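Local coordinates for protein NAD-dependent aldehyde dehydrogenase (Sinorhizobium meliloti, PDB 3U4J) that probably oxidises aldehydes with NAD or NADP as electron acceptor, as other members of the aldehyde dehydrogenase family do, and binds a calcium ion, at residues I292-Y297 with N457-G462; L430-W435 with I449-C454. One frame throughout, in Å; residues are numbered along the deposited sequence.

How the contacts relate
Contacts 1 and 2 sit next to each other, their centres about 12 Å apart, and strand 453-456 joins them: it pairs with strand 431-435 in contact 2 and then runs into the loop that meets helix 285-297 in contact 1. Contact 2 is therefore nested within the long chain excursion that contact 1 closes. The two also touch directly. The amide N457 N lies 2.7 Å from V434 O, a probable hydrogen bond that carries the strand pairing onward, and S458 O lies 2.9 Å from S433 OG, probably bonded as well. Both contacts adjoin the second subunit of the tetramer and lie away from the calcium site at L17 and E50.

Contact 1. Residues I292-Y297 with N457-G462; sequences IAYGVY and NSVIDG
Y294 reaches out from helix 285-297 to V459, I460 and D461, touching V459 first, then I460, and D461 at its tip. Beyond CB, a chi1 of -173° sets CG anti to the backbone N. CD2 is the first ring atom to touch, 3.8 Å from V459 CG1. Next along the same edge, CE2 lies 3.7 Å from I460 CB and obliquely 3.7 Å from V459 O. I460 also covers one face: its CG1 sits 4.0 Å from the ring centroid, only 10° off the normal, a CH-pi contact. At the tip, Y294 OH passes I460 CG2 at 3.4 Å and donates a 2.6 Å hydrogen bond to D461 OD1, met on the syn side and somewhat out of the carboxylate plane, with ring and carboxylate 62° apart. The loop brings I460 and D461 to the ring through a classic gamma turn centred on I460, closed by the 2.7 Å bond from D461 N to V459 O. This turn follows strand 453-456 in the catalytic domain of the aldehyde dehydrogenase fold, where the loop comes up against the helix. W504 of the second subunit stacks on the Y294 ring, bringing the tetramer interface to the same side chain. An alanine at Y294 would probably deprive the D461 carboxylate of this hydroxyl donor and open a gap beside I460 where the ring had filled the space. At the next residue, G295, the helix backbone itself comes against V459, whose CG2 lies 4.0 Å from G295 CA, while G295 O is hydrogen-bonded to S306 OG.

Contact 2. Residues L430-W435 with I449-C454; sequences LSASVW and IRAGRC
A432 CB meets I449 CG2 at 3.7 Å at the apolar centre; A451 CB lies 4.3 Å from A432 CB, and V434 CG2 rests 4.0 Å from I449 CD1. These carbons line the helix-facing side of a beta-alpha-beta crossover in which strand 431-435 leads through helix 439-448 to the parallel strand 453-456; I446 of that helix packs on both V434 and C454. I449 CG1 points anti to the carbonyl carbon (chi1 -68°), leaving CG2 on the A432 side. Outward from this core the strands are joined by backbone hydrogen bonds. R453 N donates to L430 O at 2.9 Å, and A432 N donates to R453 O at 3.1 Å. The side chains of L430 and R453 lie side by side, pointing the same way, and L430 CD1 lies 4.0 Å from R453 CD. Farther out, R450 forms a salt bridge with D75 of the second subunit, and strand 453-456 pairs in parallel with a strand of that subunit, continuing the sheet. R453 O is gripped a second time, by a CA-H...O contact from S431 CA at 3.0 Å.

Contact 1. Residues I292-Y297 with N457-G462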
# COMPACT_ATOMS: atom_id res chain seq x y z
N ILE A 292 -15.80 22.66 22.58
CA ILE A 292 -15.75 22.18 23.96
C ILE A 292 -17.13 21.70 24.43
O ILE A 292 -17.25 20.60 24.98
CB ILE A 292 -15.15 23.25 24.96
CG1 ILE A 292 -13.71 23.64 24.58
CG2 ILE A 292 -15.21 22.73 26.37
CD1 ILE A 292 -12.72 22.45 24.50
N ALA A 293 -18.15 22.52 24.21
CA ALA A 293 -19.53 22.17 24.52
C ALA A 293 -19.91 20.85 23.81
O ALA A 293 -20.40 19.91 24.43
CB ALA A 293 -20.47 23.29 24.09
N TYR A 294 -19.71 20.81 22.49
CA TYR A 294 -19.98 19.61 21.70
C TYR A 294 -19.24 18.39 22.26
O TYR A 294 -19.82 17.32 22.42
CB TYR A 294 -19.54 19.84 20.25
CG TYR A 294 -19.92 18.73 19.27
CD1 TYR A 294 -21.02 17.88 19.49
CD2 TYR A 294 -19.19 18.56 18.09
CE1 TYR A 294 -21.36 16.86 18.58
CE2 TYR A 294 -19.53 17.55 17.16
CZ TYR A 294 -20.61 16.72 17.41
OH TYR A 294 -20.94 15.76 16.47
N GLY A 295 -17.97 18.56 22.60
CA GLY A 295 -17.12 17.44 23.03
C GLY A 295 -17.62 16.77 24.29
O GLY A 295 -17.49 15.55 24.42
N VAL A 296 -18.15 17.56 25.22
CA VAL A 296 -18.57 17.02 26.52
C VAL A 296 -20.06 16.67 26.57
O VAL A 296 -20.46 15.72 27.26
CB VAL A 296 -18.12 17.92 27.73
CG1 VAL A 296 -18.81 19.27 27.71
CG2 VAL A 296 -18.37 17.19 29.07
N TYR A 297 -20.87 17.41 25.81
CA TYR A 297 -22.32 17.19 25.82
C TYR A 297 -22.86 16.20 24.78
O TYR A 297 -23.99 15.72 24.90
CB TYR A 297 -23.05 18.52 25.67
CG TYR A 297 -22.68 19.52 26.75
CD1 TYR A 297 -22.46 19.09 28.06
CD2 TYR A 297 -22.54 20.89 26.46
CE1 TYR A 297 -22.09 19.99 29.06
CE2 TYR A 297 -22.21 21.81 27.48
CZ TYR A 297 -21.99 21.33 28.76
OH TYR A 297 -21.66 22.18 29.78
N ASN A 457 -8.56 21.40 15.83
CA ASN A 457 -9.61 22.40 15.56
C ASN A 457 -10.98 21.79 15.24
O ASN A 457 -11.74 22.27 14.38
CB ASN A 457 -9.18 23.36 14.43
CG ASN A 457 -7.94 24.18 14.81
OD1 ASN A 457 -7.12 24.54 13.95
ND2 ASN A 457 -7.81 24.49 16.10
N SER A 458 -11.26 20.68 15.91
CA SER A 458 -12.47 19.94 15.67
C SER A 458 -12.59 18.89 16.78
O SER A 458 -11.69 18.73 17.60
CB SER A 458 -12.43 19.27 14.27
OG SER A 458 -11.18 18.65 14.05
N VAL A 459 -13.72 18.20 16.83
CA VAL A 459 -13.94 17.18 17.86
C VAL A 459 -15.10 16.30 17.39
O VAL A 459 -15.94 16.74 16.58
CB VAL A 459 -14.22 17.82 19.25
CG1 VAL A 459 -15.57 18.56 19.24
CG2 VAL A 459 -14.20 16.78 20.36
N ILE A 460 -15.11 15.06 17.86
CA ILE A 460 -16.20 14.07 17.64
C ILE A 460 -16.29 13.56 16.19
O ILE A 460 -16.27 12.33 15.96
CB ILE A 460 -17.61 14.57 18.11
CG1 ILE A 460 -17.65 14.99 19.59
CG2 ILE A 460 -18.70 13.53 17.77
CD1 ILE A 460 -17.27 13.89 20.63
N ASP A 461 -16.39 14.48 15.24
CA ASP A 461 -16.78 14.12 13.88
C ASP A 461 -15.63 13.52 13.07
O ASP A 461 -14.58 14.15 12.87
CB ASP A 461 -17.40 15.32 13.16
CG ASP A 461 -18.71 15.78 13.80
OD1 ASP A 461 -19.34 14.99 14.52
OD2 ASP A 461 -19.09 16.93 13.57
N GLY A 462 -15.82 12.27 12.64
CA GLY A 462 -14.82 11.56 11.87
C GLY A 462 -15.42 11.06 10.56
O GLY A 462 -16.56 11.38 10.21

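Contact 2. Residues L430-W435 with I449-C454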
# COMPACT_ATOMS: atom_id res chain seq x y z
N LEU A 430 -7.55 7.15 24.16
CA LEU A 430 -8.48 6.96 23.04
C LEU A 430 -8.49 8.17 22.11
O LEU A 430 -8.21 8.04 20.91
CB LEU A 430 -9.90 6.62 23.51
CG LEU A 430 -10.84 6.20 22.36
CD1 LEU A 430 -10.25 5.05 21.50
CD2 LEU A 430 -12.24 5.78 22.89
N SER A 431 -8.82 9.34 22.65
CA SER A 431 -8.96 10.51 21.81
C SER A 431 -8.31 11.77 22.39
O SER A 431 -7.97 11.82 23.57
CB SER A 431 -10.44 10.78 21.55
OG SER A 431 -11.07 11.34 22.69
N ALA A 432 -8.17 12.81 21.56
CA ALA A 432 -7.66 14.11 22.01
C ALA A 432 -7.90 15.11 20.90
O ALA A 432 -7.88 14.75 19.73
CB ALA A 432 -6.15 14.02 22.31
N SER A 433 -8.15 16.36 21.28
CA SER A 433 -8.23 17.45 20.32
C SER A 433 -7.26 18.55 20.72
O SER A 433 -7.11 18.83 21.90
CB SER A 433 -9.61 18.09 20.34
OG SER A 433 -10.58 17.24 19.77
N VAL A 434 -6.68 19.20 19.72
CA VAL A 434 -5.86 20.41 19.90
C VAL A 434 -6.50 21.54 19.11
O VAL A 434 -6.82 21.39 17.91
CB VAL A 434 -4.38 20.19 19.47
CG1 VAL A 434 -3.59 21.50 19.56
CG2 VAL A 434 -3.74 19.14 20.35
N TRP A 435 -6.75 22.66 19.79
CA TRP A 435 -7.24 23.89 19.16
C TRP A 435 -6.15 24.97 19.15
O TRP A 435 -5.72 25.42 20.21
CB TRP A 435 -8.50 24.40 19.86
CG TRP A 435 -9.68 23.42 19.83
CD1 TRP A 435 -9.85 22.32 20.61
CD2 TRP A 435 -10.83 23.47 18.96
NE1 TRP A 435 -11.05 21.69 20.30
CE2 TRP A 435 -11.67 22.38 19.29
CE3 TRP A 435 -11.24 24.36 17.95
CZ2 TRP A 435 -12.88 22.13 18.63
CZ3 TRP A 435 -12.46 24.12 17.32
CH2 TRP A 435 -13.26 23.01 17.65
N ILE A 449 0.85 13.65 21.70
CA ILE A 449 -0.21 13.11 22.58
C ILE A 449 -0.42 11.63 22.24
O ILE A 449 -0.56 11.27 21.07
CB ILE A 449 -1.51 13.93 22.48
CG1 ILE A 449 -1.26 15.32 23.08
CG2 ILE A 449 -2.67 13.22 23.20
CD1 ILE A 449 -2.39 16.33 22.81
N ARG A 450 -0.41 10.77 23.27
CA ARG A 450 -0.53 9.32 23.08
C ARG A 450 -1.98 8.86 23.02
O ARG A 450 -2.51 8.30 23.97
CB ARG A 450 0.28 8.58 24.15
CG ARG A 450 1.77 8.86 24.00
CD ARG A 450 2.52 8.47 25.24
NE ARG A 450 3.97 8.66 25.09
CZ ARG A 450 4.87 8.19 25.95
NH1 ARG A 450 4.45 7.49 27.01
NH2 ARG A 450 6.17 8.39 25.74
N ALA A 451 -2.63 9.15 21.89
CA ALA A 451 -4.03 8.80 21.69
C ALA A 451 -4.23 8.46 20.22
O ALA A 451 -3.57 9.03 19.36
CB ALA A 451 -4.94 9.95 22.08
N GLY A 452 -5.11 7.50 19.94
CA GLY A 452 -5.30 6.97 18.57
C GLY A 452 -6.24 7.75 17.68
O GLY A 452 -6.11 7.69 16.45
N ARG A 453 -7.18 8.48 18.27
CA ARG A 453 -8.19 9.22 17.52
C ARG A 453 -7.97 10.69 17.87
O ARG A 453 -8.30 11.11 18.99
CB ARG A 453 -9.62 8.77 17.89
CG ARG A 453 -9.89 7.28 17.64
CD ARG A 453 -11.27 6.85 18.12
NE ARG A 453 -12.37 7.37 17.27
CZ ARG A 453 -13.63 6.92 17.33
NH1 ARG A 453 -13.92 5.90 18.13
NH2 ARG A 453 -14.58 7.44 16.55
N CYS A 454 -7.37 11.43 16.94
CA CYS A 454 -6.97 12.80 17.24
C CYS A 454 -7.66 13.76 16.32
O CYS A 454 -8.04 13.38 15.20
CB CYS A 454 -5.44 12.92 17.08
SG CYS A 454 -4.56 12.17 18.45